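Local coordinates for protein nicotinate phosphoribosyltransferase (Porphyromonas gingivalis, PDB 2IM5) that probably catalyses the ATP-driven formation of nicotinate mononucleotide from nicotinate and phosphoribosyl diphosphate, a step that feeds nicotinate into NAD synthesis, at residues A[33-38]-A[346-351]; A[261-266]-A[293-298]. All blocks are in the same frame, centred on the assembly; numbering follows the deposited sequence.

Contact 1: A[33-38]-A[346-351]; sequences RFIDRN and NIVMKL
The guanidinium of Arg-37 has Val-348 CG1 over the centre of one face, 3.8 Å above the plane, while Asn-346 OD1 sits at its edge. That oxygen takes two side-on bonds, from NE and from NH2 of Arg-37, each 3.1 Å. NH2 approaches in the carbonyl plane and NE from above it, the amide and guanidinium planes being 43° apart. A bend at chi3 (-68°) turns NE toward the amide. The Phe-34 ring meets Ile-347 obliquely, CZ lying 3.5 Å from CG2.

Val-348 and the Phe-34/Ile-347 pair lie on opposite faces of two antiparallel strands. Arg-33 and Lys-350 form one hydrogen-bonded pair, and Ile-35 and Val-348 the next, where Ile-35 N reaches Val-348 O at 2.7 Å. Phe-34 and Met-349, a non-hydrogen-bonded pair, bring their CA atoms to 4.0 Å. Past the non-hydrogen-bonded pair Asp-36 and Ile-347, Arg-37 N still bonds Asn-346 O. Asp-36 OD1 accepts from Asn-38 N in an Asx turn, while its OD2 accepts from Gln-40 N.

Arg-169 donates to Ile-347 O and touches Val-348. Phe-34, Ile-347 and Met-349 share the face covered by helix 120-134; strand 105-110 flanks strand 29-36 on the side away from strand 347-355.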
loop_
_atom_site.group_PDB
_atom_site.type_symbol
_atom_site.label_atom_id
_atom_site.label_comp_id
_atom_site.label_asym_id
_atom_site.label_seq_id
_atom_site.Cartn_x
_atom_site.Cartn_y
_atom_site.Cartn_z
ATOM N N ARG A 33 1.563 6.286 12.790
ATOM C CA ARG A 33 0.624 7.304 13.233
ATOM C C ARG A 33 -0.495 7.527 12.231
ATOM O O ARG A 33 -0.257 7.703 11.041
ATOM C CB ARG A 33 1.341 8.629 13.493
ATOM C CG ARG A 33 2.291 8.571 14.673
ATOM C CD ARG A 33 2.834 9.944 15.014
ATOM N NE ARG A 33 3.830 9.865 16.074
ATOM C CZ ARG A 33 4.446 10.913 16.605
ATOM N NH1 ARG A 33 4.166 12.140 16.178
ATOM N NH2 ARG A 33 5.357 10.731 17.550
ATOM N N PHE A 34 -1.722 7.500 12.735
ATOM C CA PHE A 34 -2.907 7.729 11.925
ATOM C C PHE A 34 -2.986 9.223 11.643
ATOM O O PHE A 34 -2.705 10.035 12.517
ATOM C CB PHE A 34 -4.149 7.293 12.702
ATOM C CG PHE A 34 -5.443 7.746 12.088
ATOM C CD1 PHE A 34 -6.052 7.000 11.085
ATOM C CD2 PHE A 34 -6.055 8.923 12.515
ATOM C CE1 PHE A 34 -7.255 7.417 10.514
ATOM C CE2 PHE A 34 -7.253 9.349 11.951
ATOM C CZ PHE A 34 -7.855 8.591 10.947
ATOM N N ILE A 35 -3.363 9.583 10.424
ATOM C CA ILE A 35 -3.491 10.989 10.072
ATOM C C ILE A 35 -4.756 11.212 9.244
ATOM O O ILE A 35 -4.917 10.640 8.164
ATOM C CB ILE A 35 -2.298 11.499 9.216
ATOM C CG1 ILE A 35 -0.963 11.177 9.888
ATOM C CG2 ILE A 35 -2.432 13.003 9.000
ATOM C CD1 ILE A 35 -0.759 11.870 11.218
ATOM N N ASP A 36 -5.669 12.022 9.767
ATOM C CA ASP A 36 -6.875 12.357 9.021
ATOM C C ASP A 36 -6.529 13.680 8.359
ATOM O O ASP A 36 -6.565 14.731 8.997
ATOM C CB ASP A 36 -8.070 12.534 9.944
ATOM C CG ASP A 36 -9.265 13.161 9.235
ATOM O OD1 ASP A 36 -9.278 13.202 7.978
ATOM O OD2 ASP A 36 -10.197 13.610 9.937
ATOM N N ARG A 37 -6.183 13.618 7.081
ATOM C CA ARG A 37 -5.778 14.799 6.346
ATOM C C ARG A 37 -6.870 15.833 6.110
ATOM O O ARG A 37 -6.609 16.902 5.565
ATOM C CB ARG A 37 -5.111 14.367 5.038
ATOM C CG ARG A 37 -3.880 13.501 5.310
ATOM C CD ARG A 37 -3.036 13.213 4.087
ATOM N NE ARG A 37 -3.717 12.352 3.123
ATOM C CZ ARG A 37 -3.103 11.724 2.125
ATOM N NH1 ARG A 37 -1.793 11.857 1.963
ATOM N NH2 ARG A 37 -3.797 10.966 1.289
ATOM N N ASN A 38 -8.088 15.526 6.539
ATOM C CA ASN A 38 -9.192 16.462 6.394
ATOM C C ASN A 38 -9.515 17.066 7.754
ATOM O O ASN A 38 -10.418 17.892 7.879
ATOM C CB ASN A 38 -10.425 15.761 5.824
ATOM C CG ASN A 38 -10.390 15.655 4.312
ATOM O OD1 ASN A 38 -11.249 15.018 3.707
ATOM N ND2 ASN A 38 -9.399 16.286 3.691
ATOM N N ASN A 346 -10.202 10.811 3.799
ATOM C CA ASN A 346 -8.837 11.107 3.397
ATOM C C ASN A 346 -7.922 10.774 4.569
ATOM O O ASN A 346 -7.374 11.666 5.222
ATOM C CB ASN A 346 -8.711 12.580 3.013
ATOM C CG ASN A 346 -7.341 12.921 2.473
ATOM O OD1 ASN A 346 -6.619 12.052 1.978
ATOM N ND2 ASN A 346 -6.976 14.194 2.553
ATOM N N ILE A 347 -7.765 9.477 4.820
ATOM C CA ILE A 347 -6.954 8.993 5.929
ATOM C C ILE A 347 -5.763 8.113 5.553
ATOM O O ILE A 347 -5.789 7.392 4.554
ATOM C CB ILE A 347 -7.829 8.190 6.911
ATOM C CG1 ILE A 347 -8.579 7.089 6.152
ATOM C CG2 ILE A 347 -8.809 9.117 7.616
ATOM C CD1 ILE A 347 -9.418 6.195 7.043
ATOM N N VAL A 348 -4.726 8.174 6.380
ATOM C CA VAL A 348 -3.527 7.368 6.191
ATOM C C VAL A 348 -2.970 7.014 7.563
ATOM O O VAL A 348 -3.370 7.590 8.575
ATOM C CB VAL A 348 -2.421 8.122 5.393
ATOM C CG1 VAL A 348 -2.892 8.404 3.984
ATOM C CG2 VAL A 348 -2.042 9.429 6.097
ATOM N N MET A 349 -2.069 6.039 7.593
ATOM C CA MET A 349 -1.416 5.631 8.833
ATOM C C MET A 349 0.001 5.300 8.388
ATOM O O MET A 349 0.248 4.239 7.805
ATOM C CB MET A 349 -2.111 4.409 9.453
ATOM C CG MET A 349 -1.762 4.217 10.925
ATOM S SD MET A 349 -2.795 3.045 11.808
ATOM C CE MET A 349 -2.041 3.140 13.436
ATOM N N LYS A 350 0.923 6.225 8.644
ATOM C CA LYS A 350 2.302 6.061 8.214
ATOM C C LYS A 350 3.343 5.797 9.288
ATOM O O LYS A 350 3.165 6.162 10.453
ATOM C CB LYS A 350 2.731 7.298 7.425
ATOM C CG LYS A 350 1.821 7.647 6.259
ATOM C CD LYS A 350 1.685 6.475 5.297
ATOM C CE LYS A 350 0.810 6.833 4.102
ATOM N NZ LYS A 350 0.522 5.647 3.249
ATOM N N LEU A 351 4.439 5.166 8.870
ATOM C CA LEU A 351 5.552 4.894 9.767
ATOM C C LEU A 351 6.121 6.274 10.056
ATOM O O LEU A 351 6.600 6.955 9.152
ATOM C CB LEU A 351 6.608 4.029 9.071
ATOM C CG LEU A 351 7.839 3.712 9.925
ATOM C CD1 LEU A 351 7.405 2.968 11.180
ATOM C CD2 LEU A 351 8.836 2.884 9.114
#

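Contact 2: A[261-266]-A[293-298]; sequences FSKKHA and LRVDPK
Leu-293 lays its CD1 methyl against Ala-266 CB at 3.5 Å and also meets Phe-261, where CD1 is 3.6 Å from the backbone O and 4.3 Å from ring atom CD2. Its CB points toward segment 261-266, and chi1 (-66°) sets CG anti to the carbonyl carbon. Ala-266 CB in turn lies 3.6 Å above one face of the Phe-261 ring, offset toward the rim, and is 4.2 Å from Val-295 CG2. One methyl thus joins three apolar side chains.

The polar link is at the surface. Lys-263 NZ donates to Leu-293 O at 2.7 Å, nearly in line with the carbonyl (C=O...N angle 169°); the chain is extended as far as CE and bends at chi4 (63°) to place NZ. The accepting carbonyl, of Leu-293, directly follows helix 279-292, whose end is closed by a Schellman motif in which Arg-294 has positive phi. In segment 261-266, Ser-262 is the N-cap of helix 263-268, its OG accepting from His-265 N.

Tyr-290 of helix 279-292 touches Phe-261, Ala-266 and Val-295, and Arg-289 bonds Phe-261 O. On helix 228-240, Met-233 packs on Phe-261 and His-265, while the loop from Val-295 leads on to strand 301-304.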
loop_
_atom_site.group_PDB
_atom_site.type_symbol
_atom_site.label_atom_id
_atom_site.label_comp_id
_atom_site.label_asym_id
_atom_site.label_seq_id
_atom_site.Cartn_x
_atom_site.Cartn_y
_atom_site.Cartn_z
ATOM N N PHE A 261 19.962 5.277 -9.748
ATOM C CA PHE A 261 19.507 3.958 -10.190
ATOM C C PHE A 261 20.666 3.234 -10.873
ATOM O O PHE A 261 21.140 3.660 -11.919
ATOM C CB PHE A 261 18.331 4.139 -11.157
ATOM C CG PHE A 261 17.489 2.911 -11.349
ATOM C CD1 PHE A 261 17.434 1.922 -10.379
ATOM C CD2 PHE A 261 16.680 2.787 -12.478
ATOM C CE1 PHE A 261 16.587 0.829 -10.522
ATOM C CE2 PHE A 261 15.829 1.698 -12.629
ATOM C CZ PHE A 261 15.780 0.718 -11.650
ATOM N N SER A 262 21.125 2.141 -10.279
ATOM C CA SER A 262 22.251 1.404 -10.844
ATOM C C SER A 262 21.833 0.499 -11.993
ATOM O O SER A 262 20.696 0.043 -12.059
ATOM C CB SER A 262 22.933 0.559 -9.765
ATOM O OG SER A 262 22.158 -0.594 -9.464
ATOM N N LYS A 263 22.766 0.239 -12.897
ATOM C CA LYS A 263 22.502 -0.621 -14.043
ATOM C C LYS A 263 22.032 -2.003 -13.589
ATOM O O LYS A 263 21.119 -2.579 -14.174
ATOM C CB LYS A 263 23.766 -0.765 -14.895
ATOM C CG LYS A 263 23.545 -1.523 -16.190
ATOM C CD LYS A 263 24.799 -1.538 -17.047
ATOM C CE LYS A 263 24.589 -2.366 -18.314
ATOM N NZ LYS A 263 23.534 -1.799 -19.203
ATOM N N LYS A 264 22.668 -2.527 -12.545
ATOM C CA LYS A 264 22.317 -3.838 -12.007
ATOM C C LYS A 264 20.846 -3.918 -11.596
ATOM O O LYS A 264 20.131 -4.857 -11.967
ATOM C CB LYS A 264 23.202 -4.153 -10.805
ATOM C CG LYS A 264 22.925 -5.492 -10.169
ATOM C CD LYS A 264 23.913 -5.782 -9.033
ATOM C CE LYS A 264 23.809 -4.761 -7.915
ATOM N NZ LYS A 264 24.834 -5.016 -6.856
ATOM N N HIS A 265 20.397 -2.934 -10.825
ATOM C CA HIS A 265 19.014 -2.901 -10.380
ATOM C C HIS A 265 18.053 -2.620 -11.534
ATOM O O HIS A 265 16.970 -3.200 -11.604
ATOM C CB HIS A 265 18.856 -1.861 -9.271
ATOM C CG HIS A 265 19.504 -2.267 -7.986
ATOM N ND1 HIS A 265 19.823 -1.367 -6.993
ATOM C CD2 HIS A 265 19.901 -3.481 -7.535
ATOM C CE1 HIS A 265 20.393 -2.010 -5.987
ATOM N NE2 HIS A 265 20.452 -3.295 -6.293
ATOM N N ALA A 266 18.452 -1.731 -12.436
ATOM C CA ALA A 266 17.613 -1.413 -13.581
ATOM C C ALA A 266 17.385 -2.679 -14.416
ATOM O O ALA A 266 16.294 -2.905 -14.930
ATOM C CB ALA A 266 18.269 -0.332 -14.434
ATOM N N LEU A 293 21.236 4.022 -19.201
ATOM C CA LEU A 293 21.824 2.804 -18.666
ATOM C C LEU A 293 21.907 1.697 -19.710
ATOM O O LEU A 293 22.347 0.589 -19.410
ATOM C CB LEU A 293 21.004 2.310 -17.475
ATOM C CG LEU A 293 20.997 3.196 -16.227
ATOM C CD1 LEU A 293 19.983 2.659 -15.226
ATOM C CD2 LEU A 293 22.400 3.232 -15.622
ATOM N N ARG A 294 21.484 1.997 -20.932
ATOM C CA ARG A 294 21.498 1.020 -22.010
ATOM C C ARG A 294 20.649 -0.199 -21.668
ATOM O O ARG A 294 21.047 -1.342 -21.893
ATOM C CB ARG A 294 22.938 0.600 -22.334
ATOM C CG ARG A 294 23.594 1.429 -23.435
ATOM C CD ARG A 294 23.466 2.932 -23.181
ATOM N NE ARG A 294 23.875 3.725 -24.344
ATOM C CZ ARG A 294 23.820 5.052 -24.408
ATOM N NH1 ARG A 294 23.371 5.752 -23.373
ATOM N NH2 ARG A 294 24.216 5.680 -25.510
ATOM N N VAL A 295 19.477 0.066 -21.105
ATOM C CA VAL A 295 18.522 -0.970 -20.749
ATOM C C VAL A 295 17.301 -0.663 -21.610
ATOM O O VAL A 295 16.912 0.493 -21.741
ATOM C CB VAL A 295 18.151 -0.900 -19.251
ATOM C CG1 VAL A 295 17.000 -1.837 -18.947
ATOM C CG2 VAL A 295 19.360 -1.265 -18.407
ATOM N N ASP A 296 16.707 -1.692 -22.202
ATOM C CA ASP A 296 15.556 -1.502 -23.071
ATOM C C ASP A 296 14.260 -1.257 -22.307
ATOM O O ASP A 296 13.699 -2.173 -21.711
ATOM C CB ASP A 296 15.404 -2.715 -23.995
ATOM C CG ASP A 296 14.287 -2.540 -25.011
ATOM O OD1 ASP A 296 13.833 -1.393 -25.221
ATOM O OD2 ASP A 296 13.873 -3.556 -25.607
ATOM N N PRO A 297 13.761 -0.014 -22.330
ATOM C CA PRO A 297 12.522 0.326 -21.625
ATOM C C PRO A 297 11.297 -0.424 -22.119
ATOM O O PRO A 297 10.336 -0.622 -21.374
ATOM C CB PRO A 297 12.405 1.838 -21.836
ATOM C CG PRO A 297 13.106 2.059 -23.128
ATOM C CD PRO A 297 14.315 1.166 -23.018
ATOM N N LYS A 298 11.330 -0.853 -23.372
ATOM C CA LYS A 298 10.200 -1.568 -23.944
ATOM C C LYS A 298 9.921 -2.913 -23.283
ATOM O O LYS A 298 8.796 -3.408 -23.335
ATOM C CB LYS A 298 10.403 -1.740 -25.451
ATOM C CG LYS A 298 10.425 -0.411 -26.179
ATOM C CD LYS A 298 10.625 -0.572 -27.674
ATOM C CE LYS A 298 10.636 0.784 -28.366
ATOM N NZ LYS A 298 10.763 0.629 -29.844
#

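In the fold
Contact 1 and contact 2 lie on opposite sides of the chain's centre, their own centres 35 Å apart and their nearest atoms about 20 Å apart, so neither touches the other. Contact 1 closes a long loop by pairing strands 308 residues apart at the closest ends, bringing a strand of the N-terminal family region against one late in the chain. Contact 2 is nested inside that loop: its segments are 27 residues apart, with strand 271-274 and helix 279-292 between them, followed by strand 301-304 in the parallel sheet. That seven-stranded sheet belongs to the region assigned to the TIM-barrel clan, where His-213 is the predicted phosphorylation site, unmodified here.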